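PDB 6ICL: methylxanthine N3-demethylase NdmB from Pseudomonas putida, which catalyses the N3-demethylation of theobromine, 3-methylxanthine and related methylxanthines, using O2 and NADH and releasing formaldehyde during bacterial caffeine degradation. Local coordinates for residues 66-79 against 135-149. Residues are numbered along the deposited sequence; the frame is centred on the assembly and turned at random.
Sequences LVLARLNSKIIAAA and ISSFDCEVKYDIVWV
Ala77 O receives the N-H of Phe138 at 2.9 Å, tilted 24° from the carbonyl plane, and a CA-H...O contact from Ser137. Two residues along, Ala79 N donates to Ser136 O at 3.0 Å. In the Ala77-Phe138 pair a water stands in for the second direct bond, accepting from Ala77 N and donating to Phe138 O at 2.6 Å; strands 74-79 and 137-143 run with their N-to-C directions 142° apart and splay from there. The case illustrates how two hairpins, each closed by a type I' turn, can join as one twisted sheet while their far ends pack through side chains. With CG anti to its carbonyl carbon (chi1 -56°), Phe138 brings CE2 to 3.7 Å from Leu66 CD2, the two side chains crossing nearly at right angles. Cutting Phe138 back to an alanine removes the ring, and Leu66 CD2 would probably lose this apolar partner and face a gap. Farther along, Ala77 CB lies 3.9 Å from both Cys140 CB and Val149 CG2, Leu68 meets Val147 tip to tip, and Ile75 CD1 reaches Val142 CG2 at 3.7 Å. Within the Rieske domain, strand 57-61 flanks Leu66 and Leu68, while helix 43-48 packs on Leu68 and Ile75 through Phe46.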
loop_
_atom_site.group_PDB
_atom_site.type_symbol
_atom_site.label_atom_id
_atom_site.label_comp_id
_atom_site.label_asym_id
_atom_site.label_seq_id
_atom_site.Cartn_x
_atom_site.Cartn_y
_atom_site.Cartn_z
ATOM N N LEU A 66 -21.855 -3.024 -21.270
ATOM C CA LEU A 66 -21.829 -2.830 -22.714
ATOM C C LEU A 66 -20.396 -2.948 -23.196
ATOM O O LEU A 66 -19.458 -2.625 -22.462
ATOM C CB LEU A 66 -22.347 -1.421 -23.126
ATOM C CG LEU A 66 -23.710 -0.934 -22.578
ATOM C CD1 LEU A 66 -24.041 0.452 -23.135
ATOM C CD2 LEU A 66 -24.814 -1.906 -22.909
ATOM N N VAL A 67 -20.232 -3.361 -24.451
ATOM C CA VAL A 67 -18.937 -3.309 -25.123
ATOM C C VAL A 67 -19.026 -2.285 -26.247
ATOM O O VAL A 67 -20.025 -2.234 -26.976
ATOM C CB VAL A 67 -18.506 -4.695 -25.646
ATOM C CG1 VAL A 67 -19.610 -5.327 -26.520
ATOM C CG2 VAL A 67 -17.182 -4.591 -26.405
ATOM N N LEU A 68 -18.011 -1.434 -26.345
ATOM C CA LEU A 68 -17.834 -0.513 -27.452
ATOM C C LEU A 68 -16.706 -1.029 -28.333
ATOM O O LEU A 68 -15.662 -1.460 -27.831
ATOM C CB LEU A 68 -17.490 0.897 -26.954
ATOM C CG LEU A 68 -18.471 1.527 -25.948
ATOM C CD1 LEU A 68 -18.005 2.909 -25.532
ATOM C CD2 LEU A 68 -19.899 1.593 -26.524
ATOM N N ALA A 69 -16.910 -0.990 -29.645
ATOM C CA ALA A 69 -15.831 -1.304 -30.569
ATOM C C ALA A 69 -16.054 -0.525 -31.851
ATOM O O ALA A 69 -17.198 -0.259 -32.246
ATOM C CB ALA A 69 -15.759 -2.798 -30.879
ATOM N N ARG A 70 -14.959 -0.160 -32.498
ATOM C CA ARG A 70 -15.035 0.563 -33.760
ATOM C C ARG A 70 -14.868 -0.458 -34.870
ATOM O O ARG A 70 -13.800 -1.061 -35.006
ATOM C CB ARG A 70 -13.987 1.666 -33.863
ATOM C CG ARG A 70 -14.075 2.399 -35.200
ATOM C CD ARG A 70 -13.794 3.864 -35.031
ATOM N NE ARG A 70 -12.550 4.061 -34.308
ATOM C CZ ARG A 70 -12.158 5.221 -33.811
ATOM N NH1 ARG A 70 -12.910 6.300 -33.959
ATOM N NH2 ARG A 70 -11.003 5.299 -33.170
ATOM N N LEU A 71 -15.944 -0.675 -35.630
ATOM C CA LEU A 71 -15.993 -1.628 -36.727
ATOM C C LEU A 71 -16.294 -0.841 -38.002
ATOM O O LEU A 71 -17.324 -0.162 -38.080
ATOM C CB LEU A 71 -17.069 -2.693 -36.489
ATOM C CG LEU A 71 -17.009 -3.539 -35.208
ATOM C CD1 LEU A 71 -18.090 -4.609 -35.227
ATOM C CD2 LEU A 71 -15.643 -4.179 -35.025
ATOM N N ASN A 72 -15.383 -0.905 -38.976
ATOM C CA ASN A 72 -15.562 -0.230 -40.265
ATOM C C ASN A 72 -15.853 1.247 -40.059
ATOM O O ASN A 72 -16.820 1.791 -40.592
ATOM C CB ASN A 72 -16.679 -0.889 -41.073
ATOM C CG ASN A 72 -16.544 -2.398 -41.121
ATOM O OD1 ASN A 72 -15.514 -2.910 -41.546
ATOM N ND2 ASN A 72 -17.568 -3.117 -40.659
ATOM N N SER A 73 -15.029 1.884 -39.226
ATOM C CA SER A 73 -15.058 3.313 -38.925
ATOM C C SER A 73 -16.268 3.766 -38.113
ATOM O O SER A 73 -16.424 4.975 -37.887
ATOM C CB SER A 73 -14.977 4.155 -40.200
ATOM O OG SER A 73 -13.815 3.801 -40.918
ATOM N N LYS A 74 -17.131 2.861 -37.652
ATOM C CA LYS A 74 -18.212 3.265 -36.761
ATOM C C LYS A 74 -18.135 2.515 -35.436
ATOM O O LYS A 74 -18.021 1.280 -35.404
ATOM C CB LYS A 74 -19.604 3.034 -37.368
ATOM C CG LYS A 74 -20.618 4.211 -37.114
ATOM C CD LYS A 74 -20.765 4.652 -35.613
ATOM C CE LYS A 74 -20.256 6.115 -35.274
ATOM N NZ LYS A 74 -18.751 6.312 -34.971
ATOM N N ILE A 75 -18.289 3.267 -34.355
ATOM C CA ILE A 75 -18.324 2.698 -33.018
ATOM C C ILE A 75 -19.693 2.104 -32.772
ATOM O O ILE A 75 -20.722 2.763 -32.956
ATOM C CB ILE A 75 -17.990 3.762 -31.971
ATOM C CG1 ILE A 75 -16.641 4.394 -32.292
ATOM C CG2 ILE A 75 -17.980 3.148 -30.567
ATOM C CD1 ILE A 75 -16.263 5.456 -31.282
ATOM N N ILE A 76 -19.708 0.849 -32.374
ATOM C CA ILE A 76 -20.933 0.170 -32.027
ATOM C C ILE A 76 -20.937 -0.027 -30.521
ATOM O O ILE A 76 -19.898 0.017 -29.850
ATOM C CB ILE A 76 -21.038 -1.180 -32.763
ATOM C CG1 ILE A 76 -19.921 -2.088 -32.273
ATOM C CG2 ILE A 76 -20.868 -0.974 -34.263
ATOM C CD1 ILE A 76 -20.337 -3.510 -32.032
ATOM N N ALA A 77 -22.128 -0.238 -29.987
ATOM C CA ALA A 77 -22.333 -0.562 -28.587
ATOM C C ALA A 77 -23.174 -1.824 -28.561
ATOM O O ALA A 77 -24.194 -1.905 -29.253
ATOM C CB ALA A 77 -23.032 0.591 -27.833
ATOM N N ALA A 78 -22.737 -2.825 -27.809
ATOM C CA ALA A 78 -23.476 -4.070 -27.725
ATOM C C ALA A 78 -23.406 -4.584 -26.299
ATOM O O ALA A 78 -22.640 -4.074 -25.479
ATOM C CB ALA A 78 -22.927 -5.116 -28.701
ATOM N N ALA A 79 -24.196 -5.620 -26.018
ATOM C CA ALA A 79 -24.149 -6.266 -24.716
ATOM C C ALA A 79 -22.801 -6.956 -24.537
ATOM O O ALA A 79 -22.345 -7.692 -25.424
ATOM C CB ALA A 79 -25.283 -7.278 -24.580
ATOM N N ILE A 135 -26.281 -10.941 -30.165
ATOM C CA ILE A 135 -26.272 -10.098 -28.980
ATOM C C ILE A 135 -27.015 -8.809 -29.303
ATOM O O ILE A 135 -27.072 -8.381 -30.460
ATOM C CB ILE A 135 -24.831 -9.799 -28.505
ATOM C CG1 ILE A 135 -24.113 -8.921 -29.517
ATOM C CG2 ILE A 135 -24.027 -11.094 -28.302
ATOM C CD1 ILE A 135 -22.688 -8.643 -29.144
ATOM N N SER A 136 -27.586 -8.190 -28.268
ATOM C CA SER A 136 -28.246 -6.906 -28.431
ATOM C C SER A 136 -27.249 -5.846 -28.869
ATOM O O SER A 136 -26.151 -5.737 -28.314
ATOM C CB SER A 136 -28.910 -6.481 -27.121
ATOM O OG SER A 136 -29.717 -7.530 -26.609
ATOM N N SER A 137 -27.646 -5.066 -29.866
ATOM C CA SER A 137 -26.860 -3.981 -30.423
ATOM C C SER A 137 -27.646 -2.705 -30.175
ATOM O O SER A 137 -28.875 -2.728 -30.239
ATOM C CB SER A 137 -26.626 -4.249 -31.914
ATOM O OG SER A 137 -26.221 -3.105 -32.637
ATOM N N PHE A 138 -26.973 -1.598 -29.845
ATOM C CA PHE A 138 -27.699 -0.416 -29.394
ATOM C C PHE A 138 -27.335 0.801 -30.226
ATOM O O PHE A 138 -26.249 0.878 -30.800
ATOM C CB PHE A 138 -27.436 -0.104 -27.879
ATOM C CG PHE A 138 -27.758 -1.251 -26.973
ATOM C CD1 PHE A 138 -29.074 -1.598 -26.709
ATOM C CD2 PHE A 138 -26.745 -2.000 -26.394
ATOM C CE1 PHE A 138 -29.372 -2.679 -25.870
ATOM C CE2 PHE A 138 -27.041 -3.085 -25.563
ATOM C CZ PHE A 138 -28.351 -3.418 -25.298
ATOM N N ASP A 139 -28.256 1.764 -30.270
ATOM C CA ASP A 139 -27.945 3.086 -30.812
ATOM C C ASP A 139 -26.668 3.644 -30.200
ATOM O O ASP A 139 -26.491 3.626 -28.978
ATOM C CB ASP A 139 -29.078 4.062 -30.521
ATOM C CG ASP A 139 -30.301 3.837 -31.398
ATOM O OD1 ASP A 139 -30.247 3.026 -32.344
ATOM O OD2 ASP A 139 -31.321 4.486 -31.102
ATOM N N CYS A 140 -25.814 4.206 -31.046
ATOM C CA CYS A 140 -24.501 4.650 -30.610
ATOM C C CYS A 140 -23.981 5.627 -31.642
ATOM O O CYS A 140 -23.926 5.293 -32.823
ATOM C CB CYS A 140 -23.529 3.450 -30.436
ATOM S SG CYS A 140 -21.836 3.913 -29.933
ATOM N N GLU A 141 -23.640 6.837 -31.204
ATOM C CA GLU A 141 -23.174 7.884 -32.104
ATOM C C GLU A 141 -22.168 8.745 -31.360
ATOM O O GLU A 141 -22.305 8.970 -30.157
ATOM C CB GLU A 141 -24.322 8.790 -32.615
ATOM C CG GLU A 141 -25.482 8.078 -33.355
ATOM C CD GLU A 141 -25.062 7.384 -34.674
ATOM O OE1 GLU A 141 -23.922 7.617 -35.149
ATOM O OE2 GLU A 141 -25.869 6.581 -35.216
ATOM N N VAL A 142 -21.171 9.237 -32.087
ATOM C CA VAL A 142 -20.181 10.161 -31.541
ATOM C C VAL A 142 -20.640 11.590 -31.818
ATOM O O VAL A 142 -20.892 11.960 -32.968
ATOM C CB VAL A 142 -18.788 9.898 -32.142
ATOM C CG1 VAL A 142 -17.778 10.948 -31.650
ATOM C CG2 VAL A 142 -18.299 8.505 -31.771
ATOM N N LYS A 143 -20.744 12.405 -30.776
ATOM C CA LYS A 143 -21.065 13.808 -30.992
ATOM C C LYS A 143 -20.340 14.628 -29.943
ATOM O O LYS A 143 -20.288 14.240 -28.780
ATOM C CB LYS A 143 -22.575 14.062 -30.928
ATOM C CG LYS A 143 -22.999 15.417 -31.530
ATOM C CD LYS A 143 -24.513 15.521 -31.626
ATOM C CE LYS A 143 -24.939 16.803 -32.335
ATOM N NZ LYS A 143 -26.431 16.796 -32.509
ATOM N N TYR A 144 -19.763 15.745 -30.372
ATOM C CA TYR A 144 -18.919 16.589 -29.529
ATOM C C TYR A 144 -17.736 15.809 -28.946
ATOM O O TYR A 144 -17.299 16.080 -27.818
ATOM C CB TYR A 144 -19.697 17.252 -28.384
ATOM C CG TYR A 144 -21.144 17.613 -28.647
ATOM C CD1 TYR A 144 -21.504 18.531 -29.641
ATOM C CD2 TYR A 144 -22.153 17.056 -27.870
ATOM C CE1 TYR A 144 -22.846 18.888 -29.846
ATOM C CE2 TYR A 144 -23.483 17.389 -28.075
ATOM C CZ TYR A 144 -23.831 18.303 -29.057
ATOM O OH TYR A 144 -25.169 18.621 -29.212
ATOM N N ASP A 145 -17.225 14.838 -29.705
ATOM C CA ASP A 145 -16.111 13.987 -29.282
ATOM C C ASP A 145 -16.456 13.207 -28.020
ATOM O O ASP A 145 -15.594 12.933 -27.178
ATOM C CB ASP A 145 -14.821 14.793 -29.103
ATOM C CG ASP A 145 -14.278 15.311 -30.440
ATOM O OD1 ASP A 145 -14.615 14.702 -31.491
ATOM O OD2 ASP A 145 -13.533 16.323 -30.442
ATOM N N ILE A 146 -17.726 12.830 -27.902
ATOM C CA ILE A 146 -18.212 11.990 -26.820
ATOM C C ILE A 146 -19.004 10.845 -27.429
ATOM O O ILE A 146 -19.663 11.028 -28.458
ATOM C CB ILE A 146 -19.058 12.818 -25.835
ATOM C CG1 ILE A 146 -18.127 13.699 -24.988
ATOM C CG2 ILE A 146 -19.927 11.911 -24.975
ATOM C CD1 ILE A 146 -18.859 14.675 -24.058
ATOM N N VAL A 147 -18.912 9.656 -26.828
ATOM C CA VAL A 147 -19.667 8.488 -27.273
ATOM C C VAL A 147 -20.994 8.410 -26.521
ATOM O O VAL A 147 -21.018 8.302 -25.288
ATOM C CB VAL A 147 -18.859 7.199 -27.070
ATOM C CG1 VAL A 147 -19.625 5.998 -27.639
ATOM C CG2 VAL A 147 -17.480 7.332 -27.711
ATOM N N TRP A 148 -22.098 8.421 -27.274
ATOM C CA TRP A 148 -23.457 8.403 -26.746
ATOM C C TRP A 148 -24.118 7.082 -27.089
ATOM O O TRP A 148 -23.935 6.546 -28.187
ATOM C CB TRP A 148 -24.296 9.539 -27.344
ATOM C CG TRP A 148 -23.734 10.864 -27.100
ATOM C CD1 TRP A 148 -22.792 11.519 -27.852
ATOM C CD2 TRP A 148 -24.046 11.719 -26.010
ATOM N NE1 TRP A 148 -22.512 12.744 -27.296
ATOM C CE2 TRP A 148 -23.273 12.890 -26.160
ATOM C CE3 TRP A 148 -24.918 11.615 -24.917
ATOM C CZ2 TRP A 148 -23.333 13.940 -25.252
ATOM C CZ3 TRP A 148 -24.987 12.658 -24.029
ATOM C CH2 TRP A 148 -24.199 13.810 -24.196
ATOM N N VAL A 149 -24.898 6.566 -26.159
ATOM C CA VAL A 149 -25.629 5.328 -26.347
ATOM C C VAL A 149 -27.070 5.554 -25.903
ATOM O O VAL A 149 -27.326 6.203 -24.883
ATOM C CB VAL A 149 -25.007 4.157 -25.551
ATOM C CG1 VAL A 149 -25.842 2.884 -25.724
ATOM C CG2 VAL A 149 -23.542 3.918 -25.953
HETATM O O HOH W 1 -23.486 2.157 -34.115
HETATM O O HOH W 2 -24.212 0.084 -32.167
#